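Local coordinates for protein rhodopsin (Todarodes pacificus, PDB 2Z73) that detects light through a bound retinal chromophore and signals as a visual G-protein-coupled receptor through G proteins that lead to phospholipase C activation, at residues A[127-133]-A[215-220]; A[72-78]-A[155-160]; A[122-126]-A[266-270]. All blocks are in the same frame, centred on the assembly; numbering follows the deposited sequence.

Contact 1: A[127-133]-A[215-220]; sequences AMISIDR and IIFFCY. With BOG (octyl beta-D-glucopyranoside), chain C.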
loop_
_atom_site.group_PDB
_atom_site.type_symbol
_atom_site.label_atom_id
_atom_site.label_comp_id
_atom_site.label_asym_id
_atom_site.label_seq_id
_atom_site.Cartn_x
_atom_site.Cartn_y
_atom_site.Cartn_z
ATOM N N ALA A 127 4.965 0.528 -7.260
ATOM C CA ALA A 127 5.587 1.012 -8.486
ATOM C C ALA A 127 6.604 -0.033 -8.969
ATOM O O ALA A 127 6.595 -0.417 -10.141
ATOM C CB ALA A 127 6.279 2.346 -8.233
ATOM N N MET A 128 7.474 -0.491 -8.066
ATOM C CA MET A 128 8.472 -1.495 -8.413
ATOM C C MET A 128 7.784 -2.762 -8.908
ATOM O O MET A 128 8.317 -3.491 -9.755
ATOM C CB MET A 128 9.335 -1.856 -7.204
ATOM C CG MET A 128 10.095 -0.701 -6.609
ATOM S SD MET A 128 11.008 0.195 -7.870
ATOM C CE MET A 128 10.562 1.865 -7.438
ATOM N N ILE A 129 6.601 -3.037 -8.367
ATOM C CA ILE A 129 5.870 -4.218 -8.771
ATOM C C ILE A 129 5.295 -4.005 -10.159
ATOM O O ILE A 129 5.237 -4.935 -10.964
ATOM C CB ILE A 129 4.718 -4.537 -7.809
ATOM C CG1 ILE A 129 5.272 -4.848 -6.418
ATOM C CG2 ILE A 129 3.921 -5.731 -8.339
ATOM C CD1 ILE A 129 4.197 -5.084 -5.358
ATOM N N SER A 130 4.877 -2.776 -10.439
ATOM C CA SER A 130 4.305 -2.445 -11.738
ATOM C C SER A 130 5.384 -2.526 -12.811
ATOM O O SER A 130 5.092 -2.766 -13.985
ATOM C CB SER A 130 3.711 -1.037 -11.719
ATOM O OG SER A 130 4.734 -0.061 -11.640
ATOM N N ILE A 131 6.633 -2.324 -12.400
ATOM C CA ILE A 131 7.755 -2.378 -13.322
ATOM C C ILE A 131 8.046 -3.824 -13.690
ATOM O O ILE A 131 8.284 -4.154 -14.857
ATOM C CB ILE A 131 8.998 -1.754 -12.697
ATOM C CG1 ILE A 131 8.743 -0.269 -12.437
ATOM C CG2 ILE A 131 10.183 -1.942 -13.600
ATOM C CD1 ILE A 131 9.909 0.451 -11.811
ATOM N N ASP A 132 8.031 -4.690 -12.682
ATOM C CA ASP A 132 8.273 -6.108 -12.906
ATOM C C ASP A 132 7.205 -6.615 -13.859
ATOM O O ASP A 132 7.499 -7.360 -14.787
ATOM C CB ASP A 132 8.210 -6.874 -11.587
ATOM C CG ASP A 132 8.160 -8.364 -11.787
ATOM O OD1 ASP A 132 7.087 -8.956 -11.583
ATOM O OD2 ASP A 132 9.196 -8.940 -12.156
ATOM N N ARG A 133 5.964 -6.201 -13.618
ATOM C CA ARG A 133 4.852 -6.607 -14.463
ATOM C C ARG A 133 5.107 -6.203 -15.917
ATOM O O ARG A 133 4.851 -6.975 -16.840
ATOM C CB ARG A 133 3.551 -5.988 -13.962
ATOM C CG ARG A 133 3.040 -6.559 -12.642
ATOM C CD ARG A 133 2.813 -8.065 -12.705
ATOM N NE ARG A 133 4.078 -8.800 -12.659
ATOM C CZ ARG A 133 4.216 -10.102 -12.905
ATOM N NH1 ARG A 133 3.165 -10.852 -13.221
ATOM N NH2 ARG A 133 5.414 -10.653 -12.841
ATOM N N ILE A 215 4.931 6.168 -12.649
ATOM C CA ILE A 215 5.574 4.890 -12.928
ATOM C C ILE A 215 4.476 3.847 -13.115
ATOM O O ILE A 215 4.495 3.075 -14.069
ATOM C CB ILE A 215 6.489 4.468 -11.767
ATOM C CG1 ILE A 215 7.630 5.470 -11.619
ATOM C CG2 ILE A 215 7.052 3.093 -12.022
ATOM C CD1 ILE A 215 8.565 5.165 -10.467
ATOM N N ILE A 216 3.514 3.834 -12.200
ATOM C CA ILE A 216 2.408 2.891 -12.287
ATOM C C ILE A 216 1.724 2.990 -13.654
ATOM O O ILE A 216 1.808 2.061 -14.454
ATOM C CB ILE A 216 1.371 3.150 -11.163
ATOM C CG1 ILE A 216 1.958 2.724 -9.816
ATOM C CG2 ILE A 216 0.091 2.393 -11.444
ATOM C CD1 ILE A 216 1.230 3.288 -8.622
ATOM N N PHE A 217 1.069 4.118 -13.924
ATOM C CA PHE A 217 0.372 4.332 -15.196
ATOM C C PHE A 217 1.239 4.036 -16.418
ATOM O O PHE A 217 0.775 3.406 -17.377
ATOM C CB PHE A 217 -0.171 5.773 -15.283
ATOM C CG PHE A 217 -0.647 6.168 -16.669
ATOM C CD1 PHE A 217 0.240 6.692 -17.606
ATOM C CD2 PHE A 217 -1.980 6.004 -17.036
ATOM C CE1 PHE A 217 -0.189 7.049 -18.886
ATOM C CE2 PHE A 217 -2.416 6.360 -18.318
ATOM C CZ PHE A 217 -1.514 6.884 -19.241
ATOM N N PHE A 218 2.487 4.495 -16.386
ATOM C CA PHE A 218 3.415 4.274 -17.490
ATOM C C PHE A 218 3.666 2.793 -17.715
ATOM O O PHE A 218 3.944 2.374 -18.830
ATOM C CB PHE A 218 4.745 4.986 -17.217
ATOM C CG PHE A 218 5.833 4.659 -18.209
ATOM C CD1 PHE A 218 6.576 3.490 -18.089
ATOM C CD2 PHE A 218 6.111 5.523 -19.264
ATOM C CE1 PHE A 218 7.580 3.188 -19.003
ATOM C CE2 PHE A 218 7.111 5.229 -20.183
ATOM C CZ PHE A 218 7.847 4.062 -20.052
ATOM N N CYS A 219 3.574 2.007 -16.646
ATOM C CA CYS A 219 3.792 0.566 -16.730
ATOM C C CYS A 219 2.525 -0.183 -17.119
ATOM O O CYS A 219 2.560 -1.076 -17.962
ATOM C CB CYS A 219 4.313 0.023 -15.396
ATOM S SG CYS A 219 6.062 0.350 -15.079
ATOM N N TYR A 220 1.407 0.171 -16.503
ATOM C CA TYR A 220 0.172 -0.510 -16.824
ATOM C C TYR A 220 -0.375 -0.061 -18.158
ATOM O O TYR A 220 -0.826 -0.884 -18.951
ATOM C CB TYR A 220 -0.855 -0.314 -15.708
ATOM C CG TYR A 220 -0.445 -1.056 -14.457
ATOM C CD1 TYR A 220 -0.250 -2.437 -14.481
ATOM C CD2 TYR A 220 -0.171 -0.375 -13.275
ATOM C CE1 TYR A 220 0.212 -3.118 -13.368
ATOM C CE2 TYR A 220 0.293 -1.047 -12.153
ATOM C CZ TYR A 220 0.486 -2.419 -12.206
ATOM O OH TYR A 220 0.976 -3.088 -11.104
HETATM C C1 BOG C . 6.046 -15.576 -10.622
HETATM O O1 BOG C . 5.583 -14.297 -10.704
HETATM C C2 BOG C . 4.789 -16.349 -10.929
HETATM O O2 BOG C . 3.701 -16.106 -9.956
HETATM C C3 BOG C . 5.283 -17.722 -10.864
HETATM O O3 BOG C . 4.141 -18.441 -11.161
HETATM C C4 BOG C . 6.453 -17.927 -11.911
HETATM O O4 BOG C . 6.928 -19.236 -11.859
HETATM C C5 BOG C . 7.648 -17.141 -11.575
HETATM O O5 BOG C . 7.146 -15.811 -11.632
HETATM C C6 BOG C . 8.819 -17.332 -12.630
HETATM O O6 BOG C . 10.024 -16.497 -12.204
HETATM C "C1'" BOG C . 6.259 -13.723 -9.621
HETATM C "C2'" BOG C . 6.065 -12.316 -9.894
HETATM C "C3'" BOG C . 5.420 -11.846 -8.635
HETATM C "C4'" BOG C . 4.505 -10.889 -9.152
HETATM C "C5'" BOG C . 4.073 -10.130 -7.953
HETATM C "C6'" BOG C . 2.766 -9.710 -8.349
HETATM C "C7'" BOG C . 2.304 -9.020 -7.131
HETATM C "C8'" BOG C . 0.890 -9.178 -7.240
#
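Ser130 sits as a knob in the hole formed by Ile215, Ile216, Cys219 and Tyr220, with Ser130 CB only 3.4 Å from Tyr220 CE2. The small side chain points toward the opposing helix and lets the backbones come close: the main-chain Ser130 O lies 3.2 Å from Cys219 CB, and in the side chains Ser130 OG is 3.7 Å from Cys219 SG. Its hydroxyl is turned back onto its own helix, where Ser130 OG donates a very short hydrogen bond of 2.4 Å to Ala127 O. Apolar contacts flank this centre. The CG2 methyl of Ile215 meets Ala127 CB at 3.9 Å and Ile131 CG1 at 3.8 Å, while Ile131 CG1 also reaches Cys219 SG at 3.8 Å. The two segment axes approach to 8.6 Å at 16°, a nearly parallel pairing of transmembrane helices 3 and 5, with Ala127 and Ile216 closest by CA, 5.3 Å apart.

Toward the cytoplasm the packing gives way to charge. Arg133 starts toward 215-220, with Arg133 CG 4.3 Å from Tyr220 OH, but its guanidinium swings away to form a salt bridge with Asp132, Arg133 NH2 to Asp132 OD1 measuring 2.7 Å. The octyl glucoside tail covers one guanidinium face, and Arg133 NH2 is 3.4 Å from BOG C2'. A second salt bridge joins Arg133 NH1 to Glu256 on helix 246-286. Asp132 and Arg133 belong to the DRY motif of rhodopsin-family receptors, and the tie to Glu256 matches the ionic lock that links helices 3 and 6 in the inactive state.

Contact 2: A[72-78]-A[155-160]; sequences FIINLAF and MIIFVW. With BOG (octyl beta-D-glucopyranoside), chain C.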
loop_
_atom_site.group_PDB
_atom_site.type_symbol
_atom_site.label_atom_id
_atom_site.label_comp_id
_atom_site.label_asym_id
_atom_site.label_seq_id
_atom_site.Cartn_x
_atom_site.Cartn_y
_atom_site.Cartn_z
ATOM N N PHE A 72 9.071 -7.781 -3.322
ATOM C CA PHE A 72 8.302 -6.541 -3.316
ATOM C C PHE A 72 7.055 -6.753 -2.471
ATOM O O PHE A 72 6.694 -5.897 -1.668
ATOM C CB PHE A 72 7.875 -6.121 -4.728
ATOM C CG PHE A 72 9.018 -5.828 -5.666
ATOM C CD1 PHE A 72 10.143 -5.138 -5.234
ATOM C CD2 PHE A 72 8.963 -6.242 -6.995
ATOM C CE1 PHE A 72 11.201 -4.868 -6.115
ATOM C CE2 PHE A 72 10.011 -5.979 -7.877
ATOM C CZ PHE A 72 11.129 -5.294 -7.438
ATOM N N ILE A 73 6.395 -7.895 -2.665
ATOM C CA ILE A 73 5.184 -8.221 -1.912
ATOM C C ILE A 73 5.487 -8.237 -0.417
ATOM O O ILE A 73 4.722 -7.715 0.396
ATOM C CB ILE A 73 4.608 -9.610 -2.311
ATOM C CG1 ILE A 73 3.854 -9.510 -3.639
ATOM C CG2 ILE A 73 3.657 -10.124 -1.232
ATOM C CD1 ILE A 73 3.291 -10.843 -4.132
ATOM N N ILE A 74 6.614 -8.839 -0.062
ATOM C CA ILE A 74 7.005 -8.909 1.327
ATOM C C ILE A 74 7.256 -7.499 1.843
ATOM O O ILE A 74 6.751 -7.112 2.900
ATOM C CB ILE A 74 8.264 -9.806 1.498
ATOM C CG1 ILE A 74 7.879 -11.269 1.224
ATOM C CG2 ILE A 74 8.840 -9.678 2.911
ATOM C CD1 ILE A 74 9.042 -12.225 1.148
ATOM N N ASN A 75 8.028 -6.730 1.084
ATOM C CA ASN A 75 8.351 -5.359 1.459
ATOM C C ASN A 75 7.065 -4.559 1.701
ATOM O O ASN A 75 6.979 -3.776 2.654
ATOM C CB ASN A 75 9.191 -4.691 0.364
ATOM C CG ASN A 75 9.613 -3.283 0.741
ATOM O OD1 ASN A 75 10.424 -3.088 1.647
ATOM N ND2 ASN A 75 9.057 -2.295 0.057
ATOM N N LEU A 76 6.077 -4.767 0.830
ATOM C CA LEU A 76 4.788 -4.088 0.935
ATOM C C LEU A 76 4.096 -4.496 2.243
ATOM O O LEU A 76 3.543 -3.658 2.958
ATOM C CB LEU A 76 3.898 -4.485 -0.241
ATOM C CG LEU A 76 2.949 -3.464 -0.862
ATOM C CD1 LEU A 76 1.904 -4.204 -1.682
ATOM C CD2 LEU A 76 2.268 -2.621 0.209
ATOM N N ALA A 77 4.126 -5.791 2.548
ATOM C CA ALA A 77 3.498 -6.297 3.757
ATOM C C ALA A 77 4.185 -5.768 5.013
ATOM O O ALA A 77 3.520 -5.513 6.016
ATOM C CB ALA A 77 3.506 -7.811 3.756
ATOM N N PHE A 78 5.506 -5.615 4.971
ATOM C CA PHE A 78 6.234 -5.104 6.134
ATOM C C PHE A 78 5.780 -3.661 6.330
ATOM O O PHE A 78 5.540 -3.208 7.453
ATOM C CB PHE A 78 7.747 -5.121 5.889
ATOM C CG PHE A 78 8.553 -4.604 7.048
ATOM C CD1 PHE A 78 9.168 -5.478 7.931
ATOM C CD2 PHE A 78 8.655 -3.237 7.287
ATOM C CE1 PHE A 78 9.867 -5.004 9.034
ATOM C CE2 PHE A 78 9.354 -2.754 8.395
ATOM C CZ PHE A 78 9.957 -3.637 9.266
ATOM N N MET A 155 16.171 -2.272 -6.047
ATOM C CA MET A 155 14.906 -1.553 -6.135
ATOM C C MET A 155 14.308 -1.225 -4.758
ATOM O O MET A 155 13.930 -0.078 -4.510
ATOM C CB MET A 155 13.913 -2.341 -7.015
ATOM C CG MET A 155 14.197 -2.161 -8.521
ATOM S SD MET A 155 13.612 -3.434 -9.681
ATOM C CE MET A 155 11.986 -2.797 -10.119
ATOM N N ILE A 156 14.240 -2.196 -3.845
ATOM C CA ILE A 156 13.675 -1.884 -2.531
ATOM C C ILE A 156 14.541 -0.859 -1.795
ATOM O O ILE A 156 14.017 -0.014 -1.067
ATOM C CB ILE A 156 13.491 -3.139 -1.635
ATOM C CG1 ILE A 156 14.832 -3.603 -1.077
ATOM C CG2 ILE A 156 12.823 -4.251 -2.432
ATOM C CD1 ILE A 156 14.706 -4.758 -0.109
ATOM N N ILE A 157 15.859 -0.929 -1.985
ATOM C CA ILE A 157 16.757 0.033 -1.355
ATOM C C ILE A 157 16.364 1.425 -1.841
ATOM O O ILE A 157 16.371 2.390 -1.066
ATOM C CB ILE A 157 18.238 -0.207 -1.728
ATOM C CG1 ILE A 157 18.746 -1.490 -1.070
ATOM C CG2 ILE A 157 19.081 0.980 -1.281
ATOM C CD1 ILE A 157 20.209 -1.779 -1.350
ATOM N N PHE A 158 16.034 1.533 -3.127
ATOM C CA PHE A 158 15.609 2.819 -3.666
ATOM C C PHE A 158 14.314 3.193 -2.951
ATOM O O PHE A 158 14.133 4.329 -2.504
ATOM C CB PHE A 158 15.342 2.739 -5.168
ATOM C CG PHE A 158 14.485 3.863 -5.684
ATOM C CD1 PHE A 158 14.932 5.181 -5.628
ATOM C CD2 PHE A 158 13.210 3.612 -6.184
ATOM C CE1 PHE A 158 14.117 6.239 -6.061
ATOM C CE2 PHE A 158 12.389 4.662 -6.618
ATOM C CZ PHE A 158 12.847 5.976 -6.554
ATOM N N VAL A 159 13.414 2.218 -2.855
ATOM C CA VAL A 159 12.137 2.422 -2.198
ATOM C C VAL A 159 12.330 2.977 -0.791
ATOM O O VAL A 159 11.723 3.980 -0.424
ATOM C CB VAL A 159 11.349 1.109 -2.065
ATOM C CG1 VAL A 159 10.012 1.389 -1.395
ATOM C CG2 VAL A 159 11.163 0.452 -3.437
ATOM N N TRP A 160 13.169 2.318 0.003
ATOM C CA TRP A 160 13.396 2.774 1.362
ATOM C C TRP A 160 13.977 4.176 1.397
ATOM O O TRP A 160 13.466 5.040 2.099
ATOM C CB TRP A 160 14.290 1.789 2.126
ATOM C CG TRP A 160 13.533 0.611 2.703
ATOM C CD1 TRP A 160 13.143 -0.519 2.045
ATOM C CD2 TRP A 160 13.052 0.473 4.051
ATOM N NE1 TRP A 160 12.451 -1.355 2.895
ATOM C CE2 TRP A 160 12.382 -0.769 4.132
ATOM C CE3 TRP A 160 13.124 1.280 5.198
ATOM C CZ2 TRP A 160 11.789 -1.224 5.314
ATOM C CZ3 TRP A 160 12.534 0.825 6.374
ATOM C CH2 TRP A 160 11.875 -0.417 6.420
HETATM C C1 BOG C . 6.046 -15.576 -10.622
HETATM O O1 BOG C . 5.583 -14.297 -10.704
HETATM C C2 BOG C . 4.789 -16.349 -10.929
HETATM O O2 BOG C . 3.701 -16.106 -9.956
HETATM C C3 BOG C . 5.283 -17.722 -10.864
HETATM O O3 BOG C . 4.141 -18.441 -11.161
HETATM C C4 BOG C . 6.453 -17.927 -11.911
HETATM O O4 BOG C . 6.928 -19.236 -11.859
HETATM C C5 BOG C . 7.648 -17.141 -11.575
HETATM O O5 BOG C . 7.146 -15.811 -11.632
HETATM C C6 BOG C . 8.819 -17.332 -12.630
HETATM O O6 BOG C . 10.024 -16.497 -12.204
HETATM C "C1'" BOG C . 6.259 -13.723 -9.621
HETATM C "C2'" BOG C . 6.065 -12.316 -9.894
HETATM C "C3'" BOG C . 5.420 -11.846 -8.635
HETATM C "C4'" BOG C . 4.505 -10.889 -9.152
HETATM C "C5'" BOG C . 4.073 -10.130 -7.953
HETATM C "C6'" BOG C . 2.766 -9.710 -8.349
HETATM C "C7'" BOG C . 2.304 -9.020 -7.131
HETATM C "C8'" BOG C . 0.890 -9.178 -7.240
#
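Transmembrane helices 2 and 4 of the seven-helix receptor bundle meet here around an Asn-Trp pair that is a familiar feature of rhodopsin-family receptors. Their segments run 24° apart with axes 11.2 Å distant at closest approach, and the nearest CA atoms, of Phe72 and Ile156, are 7.2 Å apart. With the backbones this far apart, side chains make the contact, mainly Phe72, Asn75, Trp160 and Ile156, burying 330 Å² in all.

Phe72 comes first. Its ring reaches across so that Phe72 CD1 lies 4.0 Å from Ile156 CG2, a methyl near the ring plane, and Phe72 CZ lies 3.8 Å from Met155 CE. Met155 SD is 5.2 Å from the ring centroid and 78° off its normal, a Met-aromatic contact at the ring edge. Ile73 turns from the interface, placing Ile73 CD1 3.6 Å from BOG C7' of the octyl glucoside tail.

One turn on from Phe72, Asn75 points toward helix 149-167 and supplies the polar centre. Trp160 NE1 donates a hydrogen bond of 2.9 Å to Asn75 OD1, with an angle of 141° at the hydrogen and OD1 near the indole plane, at its edge. The other end of the amide, Asn75 ND2, makes a weak hydrogen bond to Thr125 on helix 104-138 and lies 4.1 Å from Val159 CG1. Asn75 thus joins three helices.

Phe78 closes the segment, touched by a bound palmitic acid. Its ring lies oblique to the six-membered ring of Trp160, with planes at 56°, centroids 6.0 Å apart and Phe78 CE2 4.0 Å from Trp160 CH2.

Contact 3: A[122-126]-A[266-270]; sequences SIMTM and IVSQF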
loop_
_atom_site.group_PDB
_atom_site.type_symbol
_atom_site.label_atom_id
_atom_site.label_comp_id
_atom_site.label_asym_id
_atom_site.label_seq_id
_atom_site.Cartn_x
_atom_site.Cartn_y
_atom_site.Cartn_z
ATOM N N SER A 122 4.405 2.070 0.473
ATOM C CA SER A 122 3.477 1.137 -0.130
ATOM C C SER A 122 3.215 1.393 -1.622
ATOM O O SER A 122 3.138 0.445 -2.407
ATOM C CB SER A 122 2.175 1.099 0.666
ATOM O OG SER A 122 2.374 0.377 1.868
ATOM N N ILE A 123 3.095 2.655 -2.028
ATOM C CA ILE A 123 2.873 2.960 -3.446
ATOM C C ILE A 123 4.148 2.792 -4.257
ATOM O O ILE A 123 4.111 2.281 -5.377
ATOM C CB ILE A 123 2.388 4.398 -3.685
ATOM C CG1 ILE A 123 2.498 5.208 -2.395
ATOM C CG2 ILE A 123 0.983 4.379 -4.265
ATOM C CD1 ILE A 123 2.284 6.687 -2.584
ATOM N N MET A 124 5.277 3.224 -3.709
ATOM C CA MET A 124 6.531 3.091 -4.446
ATOM C C MET A 124 6.881 1.610 -4.614
ATOM O O MET A 124 7.470 1.209 -5.626
ATOM C CB MET A 124 7.665 3.826 -3.737
ATOM C CG MET A 124 8.898 3.976 -4.596
ATOM S SD MET A 124 8.514 4.574 -6.265
ATOM C CE MET A 124 8.473 6.327 -6.023
ATOM N N THR A 125 6.517 0.796 -3.623
ATOM C CA THR A 125 6.787 -0.626 -3.721
ATOM C C THR A 125 5.899 -1.118 -4.845
ATOM O O THR A 125 6.336 -1.889 -5.694
ATOM C CB THR A 125 6.428 -1.395 -2.429
ATOM O OG1 THR A 125 7.245 -0.937 -1.353
ATOM C CG2 THR A 125 6.662 -2.886 -2.617
ATOM N N MET A 126 4.647 -0.668 -4.848
ATOM C CA MET A 126 3.723 -1.067 -5.900
ATOM C C MET A 126 4.316 -0.634 -7.242
ATOM O O MET A 126 4.214 -1.354 -8.234
ATOM C CB MET A 126 2.339 -0.445 -5.681
ATOM C CG MET A 126 1.518 -1.155 -4.609
ATOM S SD MET A 126 -0.140 -0.461 -4.345
ATOM C CE MET A 126 -0.244 -0.424 -2.549
ATOM N N ILE A 266 -4.764 -3.668 -5.913
ATOM C CA ILE A 266 -4.192 -3.156 -4.680
ATOM C C ILE A 266 -3.783 -1.701 -4.855
ATOM O O ILE A 266 -3.815 -0.913 -3.898
ATOM C CB ILE A 266 -2.988 -4.014 -4.203
ATOM C CG1 ILE A 266 -1.852 -3.973 -5.221
ATOM C CG2 ILE A 266 -3.443 -5.464 -3.982
ATOM C CD1 ILE A 266 -0.632 -4.805 -4.803
ATOM N N VAL A 267 -3.411 -1.337 -6.084
ATOM C CA VAL A 267 -3.053 0.048 -6.381
ATOM C C VAL A 267 -4.347 0.870 -6.315
ATOM O O VAL A 267 -4.390 1.942 -5.715
ATOM C CB VAL A 267 -2.418 0.183 -7.778
ATOM C CG1 VAL A 267 -2.433 1.634 -8.235
ATOM C CG2 VAL A 267 -0.991 -0.292 -7.737
ATOM N N SER A 268 -5.402 0.349 -6.924
ATOM C CA SER A 268 -6.684 1.043 -6.930
ATOM C C SER A 268 -7.144 1.233 -5.505
ATOM O O SER A 268 -7.725 2.258 -5.160
ATOM C CB SER A 268 -7.730 0.224 -7.683
ATOM O OG SER A 268 -7.171 -0.344 -8.859
ATOM N N GLN A 269 -6.882 0.226 -4.683
ATOM C CA GLN A 269 -7.267 0.254 -3.279
ATOM C C GLN A 269 -6.562 1.417 -2.578
ATOM O O GLN A 269 -7.188 2.225 -1.875
ATOM C CB GLN A 269 -6.906 -1.086 -2.628
ATOM C CG GLN A 269 -7.083 -1.128 -1.133
ATOM C CD GLN A 269 -5.851 -0.659 -0.393
ATOM O OE1 GLN A 269 -4.839 -1.354 -0.343
ATOM N NE2 GLN A 269 -5.929 0.526 0.182
ATOM N N PHE A 270 -5.256 1.512 -2.802
ATOM C CA PHE A 270 -4.446 2.562 -2.210
ATOM C C PHE A 270 -4.978 3.935 -2.582
ATOM O O PHE A 270 -5.257 4.760 -1.709
ATOM C CB PHE A 270 -2.996 2.413 -2.674
ATOM C CG PHE A 270 -2.056 3.374 -2.022
ATOM C CD1 PHE A 270 -1.942 4.687 -2.484
ATOM C CD2 PHE A 270 -1.325 2.993 -0.903
ATOM C CE1 PHE A 270 -1.116 5.607 -1.833
ATOM C CE2 PHE A 270 -0.501 3.900 -0.248
ATOM C CZ PHE A 270 -0.396 5.211 -0.712
#
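Helices 3 and 6 of the receptor bundle face each other here close to the retinal, at the core triad known in this family as the PIF motif. Ile123 and Phe270 fill two of its positions, and Pro212, which packs on Met124, fits the third. The segments run antiparallel at 153° with axes 10.6 Å apart. Met126 CA and Val267 CA, the closest such pair, are 6.9 Å apart, so large side chains span the space between the backbones.

The aromatic interaction is centred on Phe270. Ile123 CG2 lies over its face, 3.6 Å from the ring centroid and 23° off the normal, a CH-pi contact, while Ile123 CG1 comes within 3.3 Å of Phe270 CZ. The ring also stacks on Trp274, and its side chain lies about 4 Å from the retinal at the nearest atoms. This places the contact beneath the chromophore, where family members are thought to relay activation.

The polar group at the interface looks elsewhere. Ser122 meets helix 246-286 through carbon alone, Ser122 CB to Phe270 CE2 being 4.0 Å, whereas its hydroxyl is hydrogen-bonded to Asp80 on helix 70-87.

Aliphatic and thioether packing supplies the rest. Met126, almost extended through chi2 (-179°), points at helix 246-286 and has 93 Å² covered, the largest share of any residue here. Its sulfur rests against two branched side chains, Met126 SD lying 4.0 Å from Ile266 CG1 and 3.5 Å from Val267 CG2, and its terminal methyl touches the aromatic ring, with Met126 CE 3.9 Å from Phe270 CD2.

How the contacts relate
Contacts 1 and 3 share helix 104-138, which packs on helix 195-224 in contact 1 and on helix 246-286 in contact 3. Contact 2 joins helices 70-87 and 149-167, both of which also touch that helix. The centre of buried, apolar contact 3 lies about 4 Å from the chain centre, against about 10 Å for partly buried contact 2 and 14 Å for buried contact 1, which grades into cytoplasmic charge. Contact 2 has the sole hydrogen bond across these interfaces. Ile129 CG1 to Phe72 CB (3.4 Å) joins contacts 1 and 2, Ile216 CD1 to Val267 CG1 (4.0 Å) contacts 1 and 3, Phe72 O to Thr125 CG2 (3.2 Å) contacts 2 and 3.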